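Local coordinates for periplasmic His/Glu/Gln/Arg/opine family-binding protein (Silicibacter pomeroyi, PDB 3I6V), which binds lysine in the crystal and probably serves as the periplasmic solute-binding component of an ABC transporter for amino acids or opines, at residues A42-E47 with R192-A197. Residues are numbered along the deposited sequence; the frame is centred on the assembly and turned at random.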
ATOM      1  N   ALA A  42      13.543 -17.614   2.659  1.00 34.04           N
ATOM      2  CA  ALA A  42      14.852 -16.999   2.913  1.00 34.43           C
ATOM      3  C   ALA A  42      15.573 -17.630   4.091  1.00 34.35           C
ATOM      4  O   ALA A  42      16.738 -17.324   4.333  1.00 34.44           O
ATOM      5  CB  ALA A  42      14.691 -15.473   3.166  1.00 33.84           C
ATOM      6  N   GLY A  43      14.878 -18.513   4.812  1.00 33.81           N
ATOM      7  CA  GLY A  43      15.400 -19.121   6.032  1.00 33.20           C
ATOM      8  C   GLY A  43      15.465 -18.163   7.210  1.00 33.31           C
ATOM      9  O   GLY A  43      16.353 -18.263   8.043  1.00 33.00           O
ATOM     10  N   LEU A  44      14.517 -17.233   7.297  1.00 33.17           N
ATOM     11  CA  LEU A  44      14.524 -16.254   8.378  1.00 33.36           C
ATOM     12  C   LEU A  44      13.313 -16.465   9.287  1.00 33.55           C
ATOM     13  O   LEU A  44      12.268 -16.876   8.838  1.00 32.98           O
ATOM     14  CB  LEU A  44      14.498 -14.831   7.787  1.00 33.39           C
ATOM     15  CG  LEU A  44      15.679 -14.484   6.850  1.00 33.16           C
ATOM     16  CD1 LEU A  44      15.291 -13.331   5.980  1.00 31.67           C
ATOM     17  CD2 LEU A  44      16.913 -14.150   7.673  1.00 33.33           C
ATOM     18  N   THR A  45      13.432 -16.147  10.556  1.00 35.11           N
ATOM     19  CA  THR A  45      12.240 -16.168  11.400  1.00 37.53           C
ATOM     20  C   THR A  45      11.787 -14.718  11.552  1.00 38.01           C
ATOM     21  O   THR A  45      12.609 -13.793  11.651  1.00 39.04           O
ATOM     22  CB  THR A  45      12.533 -16.785  12.773  1.00 37.93           C
ATOM     23  OG1 THR A  45      13.597 -16.040  13.369  1.00 40.67           O
ATOM     24  CG2 THR A  45      12.978 -18.238  12.629  1.00 37.79           C
ATOM     25  N   CYS A  46      10.489 -14.494  11.538  1.00 37.74           N
ATOM     26  CA  CYS A  46      10.052 -13.131  11.634  1.00 38.14           C
ATOM     27  C   CYS A  46       9.102 -12.823  12.769  1.00 36.93           C
ATOM     28  O   CYS A  46       8.449 -13.704  13.324  1.00 36.46           O
ATOM     29  CB  CYS A  46       9.488 -12.651  10.310  1.00 38.93           C
ATOM     30  SG  CYS A  46       7.946 -13.380   9.836  1.00 43.36           S
ATOM     31  N   GLU A  47       9.056 -11.543  13.089  1.00 35.22           N
ATOM     32  CA  GLU A  47       8.190 -11.006  14.091  1.00 34.61           C
ATOM     33  C   GLU A  47       7.562  -9.757  13.443  1.00 32.84           C
ATOM     34  O   GLU A  47       8.243  -8.986  12.753  1.00 32.53           O
ATOM     35  CB  GLU A  47       9.051 -10.687  15.312  1.00 35.28           C
ATOM     36  CG  GLU A  47       8.664  -9.482  16.116  1.00 40.37           C
ATOM     37  CD  GLU A  47       9.710  -9.135  17.179  1.00 48.28           C
ATOM     38  OE1 GLU A  47      10.530 -10.020  17.508  1.00 49.68           O
ATOM     39  OE2 GLU A  47       9.721  -7.966  17.666  1.00 51.08           O
ATOM     40  N   ARG A 192      18.283  -7.415   2.004  1.00 22.30           N
ATOM     41  CA  ARG A 192      17.477  -7.052   0.842  1.00 21.54           C
ATOM     42  C   ARG A 192      17.671  -8.095  -0.244  1.00 22.51           C
ATOM     43  O   ARG A 192      16.706  -8.478  -0.915  1.00 23.09           O
ATOM     44  CB  ARG A 192      17.849  -5.636   0.335  1.00 21.93           C
ATOM     45  CG  ARG A 192      17.168  -5.205  -0.993  1.00 19.00           C
ATOM     46  CD  ARG A 192      17.314  -3.666  -1.234  1.00 17.67           C
ATOM     47  NE  ARG A 192      18.749  -3.283  -1.249  1.00 20.05           N
ATOM     48  CZ  ARG A 192      19.566  -3.471  -2.284  1.00 21.67           C
ATOM     49  NH1 ARG A 192      19.120  -4.053  -3.387  1.00 22.03           N
ATOM     50  NH2 ARG A 192      20.847  -3.107  -2.206  1.00 22.57           N
ATOM     51  N   GLY A 193      18.917  -8.556  -0.415  1.00 23.02           N
ATOM     52  CA  GLY A 193      19.229  -9.602  -1.383  1.00 23.56           C
ATOM     53  C   GLY A 193      18.496 -10.925  -1.075  1.00 23.76           C
ATOM     54  O   GLY A 193      18.011 -11.571  -1.984  1.00 24.80           O
ATOM     55  N   LYS A 194      18.411 -11.309   0.197  1.00 24.11           N
ATOM     56  CA  LYS A 194      17.626 -12.502   0.617  1.00 24.87           C
ATOM     57  C   LYS A 194      16.151 -12.374   0.253  1.00 24.64           C
ATOM     58  O   LYS A 194      15.536 -13.295  -0.321  1.00 24.00           O
ATOM     59  CB  LYS A 194      17.778 -12.766   2.125  1.00 25.15           C
ATOM     60  CG  LYS A 194      19.100 -13.421   2.492  1.00 27.40           C
ATOM     61  CD  LYS A 194      19.398 -13.275   3.993  1.00 28.49           C
ATOM     62  CE  LYS A 194      20.727 -13.957   4.319  1.00 33.26           C
ATOM     63  NZ  LYS A 194      20.858 -14.150   5.768  1.00 35.85           N
ATOM     64  N   PHE A 195      15.585 -11.197   0.518  1.00 24.52           N
ATOM     65  CA  PHE A 195      14.216 -10.978   0.135  1.00 23.62           C
ATOM     66  C   PHE A 195      14.040 -10.968  -1.351  1.00 23.84           C
ATOM     67  O   PHE A 195      13.046 -11.492  -1.838  1.00 23.54           O
ATOM     68  CB  PHE A 195      13.619  -9.742   0.795  1.00 24.10           C
ATOM     69  CG  PHE A 195      13.232  -9.984   2.207  1.00 24.52           C
ATOM     70  CD1 PHE A 195      13.947  -9.411   3.237  1.00 24.62           C
ATOM     71  CD2 PHE A 195      12.167 -10.853   2.500  1.00 24.35           C
ATOM     72  CE1 PHE A 195      13.590  -9.662   4.586  1.00 27.46           C
ATOM     73  CE2 PHE A 195      11.803 -11.103   3.811  1.00 24.18           C
ATOM     74  CZ  PHE A 195      12.509 -10.502   4.857  1.00 25.50           C
ATOM     75  N   ASP A 196      14.989 -10.362  -2.073  1.00 24.06           N
ATOM     76  CA  ASP A 196      14.889 -10.349  -3.529  1.00 24.95           C
ATOM     77  C   ASP A 196      14.912 -11.767  -4.124  1.00 24.99           C
ATOM     78  O   ASP A 196      14.136 -12.082  -5.034  1.00 24.28           O
ATOM     79  CB  ASP A 196      15.974  -9.453  -4.158  1.00 25.56           C
ATOM     80  CG  ASP A 196      15.450  -8.037  -4.488  1.00 28.47           C
ATOM     81  OD1 ASP A 196      16.231  -7.069  -4.345  1.00 30.44           O
ATOM     82  OD2 ASP A 196      14.270  -7.900  -4.892  1.00 27.51           O
ATOM     83  N   ALA A 197      15.831 -12.588  -3.619  1.00 25.66           N
ATOM     84  CA  ALA A 197      15.941 -13.967  -4.071  1.00 26.98           C
ATOM     85  C   ALA A 197      14.645 -14.728  -3.735  1.00 26.70           C
ATOM     86  O   ALA A 197      14.158 -15.484  -4.551  1.00 27.25           O
ATOM     87  CB  ALA A 197      17.171 -14.651  -3.448  1.00 26.79           C
TER
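Methyl CD1 of L44 comes up obliquely to CZ of the F195 ring, 4.1 Å away, an apolar contact in which the two side chains cross at a slant. The leucine starts out toward the helix: chi1 of -59° sets CG anti to the carbonyl carbon and carries the branch that way, and the two methyls then meet different residues. CD1 takes the ring, whereas CD2 lies 4.4 Å from NZ of K194, a looser approach at the edge of the contact. K194 gets there as a nearly straight chain, chi2 to chi4 all close to anti, which carries NZ past the leucine; the lysine thus touches the first segment at its base, by A42, and at its end, by L44. At that base the methyl of A42 faces the helix backbone: its CB is 4.2 Å from K194 O and equally 4.2 Å from K194 CB. No hydrogen bond spans the two segments, and only 177 Å² is buried in total. The turn belongs to the helix-to-strand connection of an alpha/beta lobe in a family 3 solute-binding protein: helix 30-42 ends in a Schellman motif at G43, with a positive phi of 72°, a backbone region glycine enters easily, and the chain then enters strand 46-50, an outer strand of a parallel sheet beside strand 7-11. F195, the buried member, projects from helix 189-204 and also touches L38 and C39 of helix 30-42 and M9 of strand 7-11. On a different side of the same helix, D196 OD2 accepts a hydrogen bond from the backbone N of Q86.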